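PDB 3BPV: transcriptional regulator from Methanobacterium thermoautotrophicum, which probably binds DNA through a winged-helix domain and represses transcription, as a dimeric member of the MarR family. Local coordinates for residues V32-R37 with T51-D56; G43-E48 with R84-V89. All blocks are in the same frame, centred on the assembly; numbering follows the deposited sequence.

Contact 1. Residues V32-R37 with T51-D56; sequences VACLLR and TFFHVD
Helix 29-40 passes the C-terminal turn of helix 46-53 with C34 and F53 as the closest backbone pair, their CA atoms 8.9 Å apart, so the gap is bridged mainly by side chains reaching from helix 46-53 and by R37. Both helices belong to the winged-helix DNA-binding domain of the MarR fold. F52 and F53 are neighbours in sequence but leave the backbone differently: F52 has CG anti to the backbone N (chi1 172°), whereas F53 has CG anti to its carbonyl carbon. F53 pushes the tip of its ring at helix 29-40. Its CZ lies 4.1 Å from A33 CB, and the A33 carbonyl oxygen meets the ring at its edge. C34 SG makes an oblique sulfur-aromatic contact, 4.0 Å from F53 CE2, and its other neighbours include L64 and L67 of helix 57-69. R37 starts anti to its backbone N and bends at chi2 (72°), which carries CD and NE over one face of F52. The guanidinium stands on edge, its plane 89° from the ring, and CZ is 4.0 Å from the ring centroid in a cation-pi contact. Its NH1 forms a salt bridge with E41. R12 of the second subunit also packs against F52, which places this edge of the domain beside the dimer partner. R37 NE sits 3.0 Å above the F52 plane, over the centre of the ring.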
ATOM      1  N   VAL A  32       4.300  -4.555  10.065  1.00 13.45           N
ATOM      2  CA  VAL A  32       3.743  -3.706  11.105  1.00 13.15           C
ATOM      3  C   VAL A  32       2.223  -3.647  10.976  1.00 14.58           C
ATOM      4  O   VAL A  32       1.508  -3.731  11.974  1.00 15.08           O
ATOM      5  CB  VAL A  32       4.323  -2.275  11.029  1.00 14.57           C
ATOM      6  CG1 VAL A  32       3.511  -1.324  11.907  1.00 16.53           C
ATOM      7  CG2 VAL A  32       5.769  -2.286  11.486  1.00 15.06           C
ATOM      8  N   ALA A  33       1.722  -3.510   9.756  1.00 14.22           N
ATOM      9  CA  ALA A  33       0.281  -3.439   9.546  1.00 13.96           C
ATOM     10  C   ALA A  33      -0.388  -4.703  10.064  1.00 14.74           C
ATOM     11  O   ALA A  33      -1.401  -4.625  10.762  1.00 15.66           O
ATOM     12  CB  ALA A  33      -0.023  -3.253   8.062  1.00 14.33           C
ATOM     13  N   CYS A  34       0.172  -5.862   9.728  1.00 13.22           N
ATOM     14  CA  CYS A  34      -0.390  -7.128  10.187  1.00 14.45           C
ATOM     15  C   CYS A  34      -0.316  -7.232  11.709  1.00 13.68           C
ATOM     16  O   CYS A  34      -1.275  -7.641  12.366  1.00 14.80           O
ATOM     17  CB  CYS A  34       0.361  -8.309   9.569  1.00 14.33           C
ATOM     18  SG  CYS A  34      -0.051  -8.615   7.842  1.00 16.02           S
ATOM     19  N   LEU A  35       0.824  -6.864  12.275  1.00 14.97           N
ATOM     20  CA  LEU A  35       1.004  -6.939  13.714  1.00 14.98           C
ATOM     21  C   LEU A  35      -0.024  -6.080  14.447  1.00 15.50           C
ATOM     22  O   LEU A  35      -0.652  -6.539  15.403  1.00 16.86           O
ATOM     23  CB  LEU A  35       2.418  -6.492  14.090  1.00 15.47           C
ATOM     24  CG  LEU A  35       2.819  -6.705  15.549  1.00 17.47           C
ATOM     25  CD1 LEU A  35       2.792  -8.182  15.881  1.00 20.57           C
ATOM     26  CD2 LEU A  35       4.218  -6.151  15.772  1.00 19.51           C
ATOM     27  N   LEU A  36      -0.214  -4.843  14.003  1.00 15.39           N
ATOM     28  CA  LEU A  36      -1.172  -3.964  14.667  1.00 15.38           C
ATOM     29  C   LEU A  36      -2.595  -4.474  14.517  1.00 16.02           C
ATOM     30  O   LEU A  36      -3.404  -4.346  15.439  1.00 17.27           O
ATOM     31  CB  LEU A  36      -1.066  -2.534  14.131  1.00 15.22           C
ATOM     32  CG  LEU A  36       0.263  -1.826  14.425  1.00 17.88           C
ATOM     33  CD1 LEU A  36       0.245  -0.428  13.824  1.00 18.62           C
ATOM     34  CD2 LEU A  36       0.485  -1.762  15.938  1.00 19.24           C
ATOM     35  N   ARG A  37      -2.909  -5.055  13.364  1.00 15.51           N
ATOM     36  CA  ARG A  37      -4.253  -5.578  13.145  1.00 17.18           C
ATOM     37  C   ARG A  37      -4.537  -6.781  14.041  1.00 17.65           C
ATOM     38  O   ARG A  37      -5.643  -6.921  14.562  1.00 19.06           O
ATOM     39  CB  ARG A  37      -4.441  -5.966  11.679  1.00 18.72           C
ATOM     40  CG  ARG A  37      -5.866  -6.345  11.318  1.00 21.79           C
ATOM     41  CD  ARG A  37      -6.779  -5.132  11.279  1.00 25.29           C
ATOM     42  NE  ARG A  37      -8.158  -5.514  10.993  1.00 26.04           N
ATOM     43  CZ  ARG A  37      -8.936  -6.181  11.839  1.00 25.94           C
ATOM     44  NH1 ARG A  37      -8.473  -6.536  13.029  1.00 24.17           N
ATOM     45  NH2 ARG A  37     -10.176  -6.493  11.495  1.00 27.46           N
ATOM     46  N   THR A  51      -8.534 -11.305   4.110  1.00 16.04           N
ATOM     47  CA  THR A  51      -9.711 -10.670   3.542  1.00 17.85           C
ATOM     48  C   THR A  51      -9.749  -9.195   3.914  1.00 17.24           C
ATOM     49  O   THR A  51     -10.071  -8.346   3.086  1.00 20.34           O
ATOM     50  CB  THR A  51     -11.000 -11.353   4.038  1.00 17.79           C
ATOM     51  OG1 THR A  51     -10.994 -12.724   3.625  1.00 19.68           O
ATOM     52  CG2 THR A  51     -12.233 -10.663   3.464  1.00 20.74           C
ATOM     53  N   PHE A  52      -9.396  -8.887   5.157  1.00 16.95           N
ATOM     54  CA  PHE A  52      -9.394  -7.509   5.630  1.00 18.08           C
ATOM     55  C   PHE A  52      -8.498  -6.606   4.788  1.00 17.55           C
ATOM     56  O   PHE A  52      -8.892  -5.488   4.436  1.00 19.70           O
ATOM     57  CB  PHE A  52      -8.939  -7.457   7.088  1.00 19.07           C
ATOM     58  CG  PHE A  52      -8.718  -6.066   7.600  1.00 19.73           C
ATOM     59  CD1 PHE A  52      -9.787  -5.287   8.025  1.00 21.61           C
ATOM     60  CD2 PHE A  52      -7.436  -5.528   7.644  1.00 19.19           C
ATOM     61  CE1 PHE A  52      -9.582  -3.991   8.489  1.00 20.30           C
ATOM     62  CE2 PHE A  52      -7.218  -4.235   8.106  1.00 20.97           C
ATOM     63  CZ  PHE A  52      -8.290  -3.463   8.530  1.00 21.29           C
ATOM     64  N   PHE A  53      -7.297  -7.082   4.469  1.00 16.48           N
ATOM     65  CA  PHE A  53      -6.353  -6.291   3.676  1.00 16.10           C
ATOM     66  C   PHE A  53      -6.607  -6.362   2.176  1.00 16.76           C
ATOM     67  O   PHE A  53      -6.111  -5.523   1.419  1.00 17.06           O
ATOM     68  CB  PHE A  53      -4.917  -6.730   3.969  1.00 15.49           C
ATOM     69  CG  PHE A  53      -4.408  -6.285   5.307  1.00 15.32           C
ATOM     70  CD1 PHE A  53      -4.283  -4.936   5.609  1.00 16.27           C
ATOM     71  CD2 PHE A  53      -4.044  -7.224   6.266  1.00 14.36           C
ATOM     72  CE1 PHE A  53      -3.804  -4.531   6.850  1.00 15.06           C
ATOM     73  CE2 PHE A  53      -3.565  -6.826   7.503  1.00 14.57           C
ATOM     74  CZ  PHE A  53      -3.444  -5.482   7.796  1.00 16.21           C
ATOM     75  N   HIS A  54      -7.369  -7.359   1.745  1.00 17.10           N
ATOM     76  CA  HIS A  54      -7.684  -7.520   0.332  1.00 19.25           C
ATOM     77  C   HIS A  54      -6.448  -7.650  -0.553  1.00 20.83           C
ATOM     78  O   HIS A  54      -6.439  -7.183  -1.691  1.00 23.23           O
ATOM     79  CB  HIS A  54      -8.546  -6.347  -0.142  1.00 19.22           C
ATOM     80  CG  HIS A  54      -9.850  -6.232   0.583  1.00 23.25           C
ATOM     81  ND1 HIS A  54     -10.921  -7.062   0.327  1.00 25.88           N
ATOM     82  CD2 HIS A  54     -10.242  -5.416   1.590  1.00 26.04           C
ATOM     83  CE1 HIS A  54     -11.913  -6.763   1.145  1.00 26.64           C
ATOM     84  NE2 HIS A  54     -11.527  -5.768   1.923  1.00 25.96           N
ATOM     85  N   VAL A  55      -5.396  -8.268  -0.029  1.00 20.35           N
ATOM     86  CA  VAL A  55      -4.183  -8.481  -0.812  1.00 21.35           C
ATOM     87  C   VAL A  55      -4.077  -9.967  -1.143  1.00 21.51           C
ATOM     88  O   VAL A  55      -4.792 -10.790  -0.573  1.00 21.35           O
ATOM     89  CB  VAL A  55      -2.918  -8.044  -0.049  1.00 23.10           C
ATOM     90  CG1 VAL A  55      -2.910  -6.533   0.128  1.00 23.57           C
ATOM     91  CG2 VAL A  55      -2.860  -8.741   1.291  1.00 23.05           C
ATOM     92  N   ASP A  56      -3.187 -10.312  -2.061  1.00 22.18           N
ATOM     93  CA  ASP A  56      -3.028 -11.706  -2.447  1.00 22.34           C
ATOM     94  C   ASP A  56      -2.586 -12.573  -1.270  1.00 21.24           C
ATOM     95  O   ASP A  56      -1.835 -12.133  -0.390  1.00 21.04           O
ATOM     96  CB  ASP A  56      -2.028 -11.813  -3.597  1.00 25.47           C
ATOM     97  CG  ASP A  56      -0.649 -11.340  -3.211  1.00 28.58           C
ATOM     98  OD1 ASP A  56       0.124 -12.155  -2.672  1.00 31.23           O
ATOM     99  OD2 ASP A  56      -0.340 -10.151  -3.436  1.00 32.90           O
TER

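Contact 2. Residues G43-E48 with R84-V89; sequences GIKQDE and RYILEV
Residues 43-46 run alongside strand 84-89 and join it by a single beta bridge, K45 with I86, whose CA atoms are 4.5 Å apart. The strand belongs to the two-stranded wing of the winged helix, and the bridge sets a short third strand-like segment beside that hairpin just before helix 46-53 begins. Three backbone bonds close the tight part: G43 N to L87 O, L87 N to I44 O, and Q46 N to Y85 O, the last at 2.7 Å. G43 has a positive phi (94°), and at its backbone angles a side chain would collide with the carbonyl oxygen of the residue before it. L87 is buried beneath this seam, its CD1 3.7 Å from Q46 CA, and L49 and L64 add to its surroundings. The outer end is polar and partly wet. R84, bent at chi3 (77°), grips D47 side-on: NE gives a nearly straight bond to OD1 (2.9 Å, 174°) and NH2 bonds OD2, each oxygen using its syn lone pair. K45 CG lies over one face of the guanidinium, toward its rim, and E48 OE2 makes a longer salt bridge to NH2 at 3.4 Å. A water joins D47 N and OD1 to Y85 N. An alanine in place of R84 would remove both salt bridges and would probably loosen the wing from the first turn of helix 46-53. E48 OE1 accepts the N-H of K45, so this carboxylate links the turn to R84, whose positive charge would be expected to offset the repulsion between the D47 and E48 carboxylates and so help keep both ionised.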
ATOM      1  N   GLY A  43      -6.768 -13.480  18.051  1.00 17.34           N
ATOM      2  CA  GLY A  43      -7.490 -14.663  17.621  1.00 16.85           C
ATOM      3  C   GLY A  43      -8.044 -14.592  16.212  1.00 17.36           C
ATOM      4  O   GLY A  43      -8.656 -15.544  15.734  1.00 18.43           O
ATOM      5  N   ILE A  44      -7.839 -13.463  15.540  1.00 17.53           N
ATOM      6  CA  ILE A  44      -8.329 -13.315  14.180  1.00 16.72           C
ATOM      7  C   ILE A  44      -7.741 -14.437  13.323  1.00 17.21           C
ATOM      8  O   ILE A  44      -6.577 -14.810  13.482  1.00 16.78           O
ATOM      9  CB  ILE A  44      -7.930 -11.931  13.592  1.00 15.95           C
ATOM     10  CG1 ILE A  44      -8.596 -11.729  12.229  1.00 16.30           C
ATOM     11  CG2 ILE A  44      -6.413 -11.826  13.468  1.00 19.00           C
ATOM     12  CD1 ILE A  44      -8.395 -10.339  11.641  1.00 16.70           C
ATOM     13  N   LYS A  45      -8.560 -14.989  12.431  1.00 16.95           N
ATOM     14  CA  LYS A  45      -8.109 -16.057  11.542  1.00 17.71           C
ATOM     15  C   LYS A  45      -7.226 -15.449  10.460  1.00 16.48           C
ATOM     16  O   LYS A  45      -7.445 -14.310  10.040  1.00 16.86           O
ATOM     17  CB  LYS A  45      -9.301 -16.759  10.880  1.00 19.99           C
ATOM     18  CG  LYS A  45      -9.933 -17.894  11.682  1.00 22.68           C
ATOM     19  CD  LYS A  45     -10.600 -17.411  12.954  1.00 23.96           C
ATOM     20  CE  LYS A  45     -11.342 -18.557  13.624  1.00 24.38           C
ATOM     21  NZ  LYS A  45     -11.938 -18.143  14.919  1.00 25.70           N
ATOM     22  N   GLN A  46      -6.235 -16.209  10.008  1.00 16.48           N
ATOM     23  CA  GLN A  46      -5.344 -15.724   8.966  1.00 16.21           C
ATOM     24  C   GLN A  46      -6.137 -15.364   7.722  1.00 15.74           C
ATOM     25  O   GLN A  46      -5.858 -14.350   7.089  1.00 15.78           O
ATOM     26  CB  GLN A  46      -4.292 -16.776   8.611  1.00 16.46           C
ATOM     27  CG  GLN A  46      -3.353 -16.343   7.484  1.00 18.02           C
ATOM     28  CD  GLN A  46      -2.193 -17.300   7.292  1.00 21.53           C
ATOM     29  OE1 GLN A  46      -1.713 -17.906   8.249  1.00 22.83           O
ATOM     30  NE2 GLN A  46      -1.721 -17.424   6.054  1.00 22.86           N
ATOM     31  N   ASP A  47      -7.124 -16.182   7.364  1.00 14.72           N
ATOM     32  CA  ASP A  47      -7.909 -15.883   6.177  1.00 14.48           C
ATOM     33  C   ASP A  47      -8.743 -14.623   6.369  1.00 14.68           C
ATOM     34  O   ASP A  47      -9.048 -13.933   5.400  1.00 15.33           O
ATOM     35  CB  ASP A  47      -8.801 -17.071   5.772  1.00 16.30           C
ATOM     36  CG  ASP A  47      -9.801 -17.458   6.841  1.00 19.65           C
ATOM     37  OD1 ASP A  47      -9.464 -18.305   7.690  1.00 20.09           O
ATOM     38  OD2 ASP A  47     -10.922 -16.916   6.823  1.00 19.62           O
ATOM     39  N   GLU A  48      -9.103 -14.311   7.615  1.00 14.65           N
ATOM     40  CA  GLU A  48      -9.885 -13.108   7.899  1.00 17.22           C
ATOM     41  C   GLU A  48      -8.977 -11.884   7.786  1.00 14.23           C
ATOM     42  O   GLU A  48      -9.405 -10.818   7.335  1.00 15.98           O
ATOM     43  CB  GLU A  48     -10.511 -13.189   9.298  1.00 18.96           C
ATOM     44  CG  GLU A  48     -11.465 -14.365   9.461  1.00 22.03           C
ATOM     45  CD  GLU A  48     -12.067 -14.466  10.849  1.00 24.60           C
ATOM     46  OE1 GLU A  48     -11.320 -14.342  11.845  1.00 25.41           O
ATOM     47  OE2 GLU A  48     -13.293 -14.689  10.938  1.00 27.15           O
ATOM     48  N   ARG A  84      -8.120 -23.479   8.518  1.00 21.71           N
ATOM     49  CA  ARG A  84      -7.960 -22.122   9.030  1.00 20.75           C
ATOM     50  C   ARG A  84      -6.924 -22.046  10.149  1.00 19.83           C
ATOM     51  O   ARG A  84      -6.645 -23.042  10.820  1.00 21.49           O
ATOM     52  CB  ARG A  84      -9.311 -21.593   9.519  1.00 19.12           C
ATOM     53  CG  ARG A  84     -10.429 -21.723   8.488  1.00 20.52           C
ATOM     54  CD  ARG A  84     -11.726 -21.104   8.987  1.00 21.78           C
ATOM     55  NE  ARG A  84     -11.686 -19.648   8.899  1.00 20.94           N
ATOM     56  CZ  ARG A  84     -12.612 -18.834   9.396  1.00 21.47           C
ATOM     57  NH1 ARG A  84     -13.664 -19.327  10.037  1.00 23.78           N
ATOM     58  NH2 ARG A  84     -12.494 -17.523   9.231  1.00 22.55           N
ATOM     59  N   TYR A  85      -6.360 -20.856  10.344  1.00 19.77           N
ATOM     60  CA  TYR A  85      -5.348 -20.629  11.370  1.00 18.83           C
ATOM     61  C   TYR A  85      -5.638 -19.397  12.217  1.00 18.34           C
ATOM     62  O   TYR A  85      -6.074 -18.364  11.704  1.00 20.27           O
ATOM     63  CB  TYR A  85      -3.971 -20.515  10.711  1.00 18.92           C
ATOM     64  CG  TYR A  85      -3.530 -21.831  10.125  1.00 20.78           C
ATOM     65  CD1 TYR A  85      -2.851 -22.768  10.904  1.00 21.61           C
ATOM     66  CD2 TYR A  85      -3.882 -22.188   8.826  1.00 21.08           C
ATOM     67  CE1 TYR A  85      -2.545 -24.027  10.408  1.00 22.91           C
ATOM     68  CE2 TYR A  85      -3.580 -23.447   8.319  1.00 22.11           C
ATOM     69  CZ  TYR A  85      -2.914 -24.362   9.118  1.00 23.87           C
ATOM     70  OH  TYR A  85      -2.635 -25.623   8.644  1.00 27.46           O
ATOM     71  N   ILE A  86      -5.387 -19.520  13.518  1.00 18.11           N
ATOM     72  CA  ILE A  86      -5.622 -18.447  14.474  1.00 18.08           C
ATOM     73  C   ILE A  86      -4.339 -17.677  14.739  1.00 16.74           C
ATOM     74  O   ILE A  86      -3.287 -18.270  14.974  1.00 18.30           O
ATOM     75  CB  ILE A  86      -6.139 -19.016  15.817  1.00 19.35           C
ATOM     76  CG1 ILE A  86      -7.342 -19.927  15.567  1.00 22.21           C
ATOM     77  CG2 ILE A  86      -6.501 -17.884  16.761  1.00 22.59           C
ATOM     78  CD1 ILE A  86      -8.472 -19.267  14.830  1.00 24.99           C
ATOM     79  N   LEU A  87      -4.433 -16.351  14.717  1.00 15.79           N
ATOM     80  CA  LEU A  87      -3.266 -15.508  14.950  1.00 16.79           C
ATOM     81  C   LEU A  87      -3.375 -14.720  16.241  1.00 16.50           C
ATOM     82  O   LEU A  87      -4.448 -14.267  16.615  1.00 18.05           O
ATOM     83  CB  LEU A  87      -3.091 -14.511  13.800  1.00 15.95           C
ATOM     84  CG  LEU A  87      -3.111 -15.100  12.391  1.00 17.59           C
ATOM     85  CD1 LEU A  87      -3.128 -13.982  11.364  1.00 17.69           C
ATOM     86  CD2 LEU A  87      -1.903 -16.000  12.203  1.00 19.53           C
ATOM     87  N   GLU A  88      -2.244 -14.557  16.914  1.00 17.34           N
ATOM     88  CA  GLU A  88      -2.198 -13.778  18.137  1.00 19.68           C
ATOM     89  C   GLU A  88      -0.807 -13.187  18.287  1.00 18.65           C
ATOM     90  O   GLU A  88       0.182 -13.778  17.853  1.00 19.69           O
ATOM     91  CB  GLU A  88      -2.519 -14.649  19.354  1.00 24.13           C
ATOM     92  CG  GLU A  88      -2.593 -13.860  20.652  1.00 30.25           C
ATOM     93  CD  GLU A  88      -2.932 -14.730  21.843  1.00 32.18           C
ATOM     94  OE1 GLU A  88      -3.997 -15.382  21.818  1.00 35.57           O
ATOM     95  OE2 GLU A  88      -2.134 -14.762  22.802  1.00 36.14           O
ATOM     96  N   VAL A  89      -0.737 -12.005  18.881  1.00 18.89           N
ATOM     97  CA  VAL A  89       0.549 -11.364  19.093  1.00 19.86           C
ATOM     98  C   VAL A  89       1.168 -11.957  20.352  1.00 21.44           C
ATOM     99  O   VAL A  89       0.482 -12.171  21.349  1.00 24.20           O
ATOM    100  CB  VAL A  89       0.396  -9.848  19.275  1.00 20.68           C
ATOM    101  CG1 VAL A  89       1.762  -9.211  19.448  1.00 22.14           C
ATOM    102  CG2 VAL A  89      -0.316  -9.257  18.076  1.00 20.46           C
TER
HETATM  103  O   HOH W   1      -7.013 -19.025   8.157  1.00 18.87           O

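Overall arrangement
From the N terminus, the chain passes through helix 3-21 to helix 29-40, which supplies the first half of contact 1. It then turns through 43-45, the start of the first half of contact 2, and enters helix 46-53, whose far end returns to helix 29-40 and closes the short loop of contact 1. Helix 57-69 and strand 73-78 follow before strand 84-89 comes back to 43-48, closing the longer loop of contact 2. The segments alternate, so the two loops cross. Helix 46-53 serves both contacts, held to helix 29-40 near its C-terminal end and to the wing at its start. The contact centres lie about 11 Å apart, and R37 on I44 and L35 on V89 join them directly.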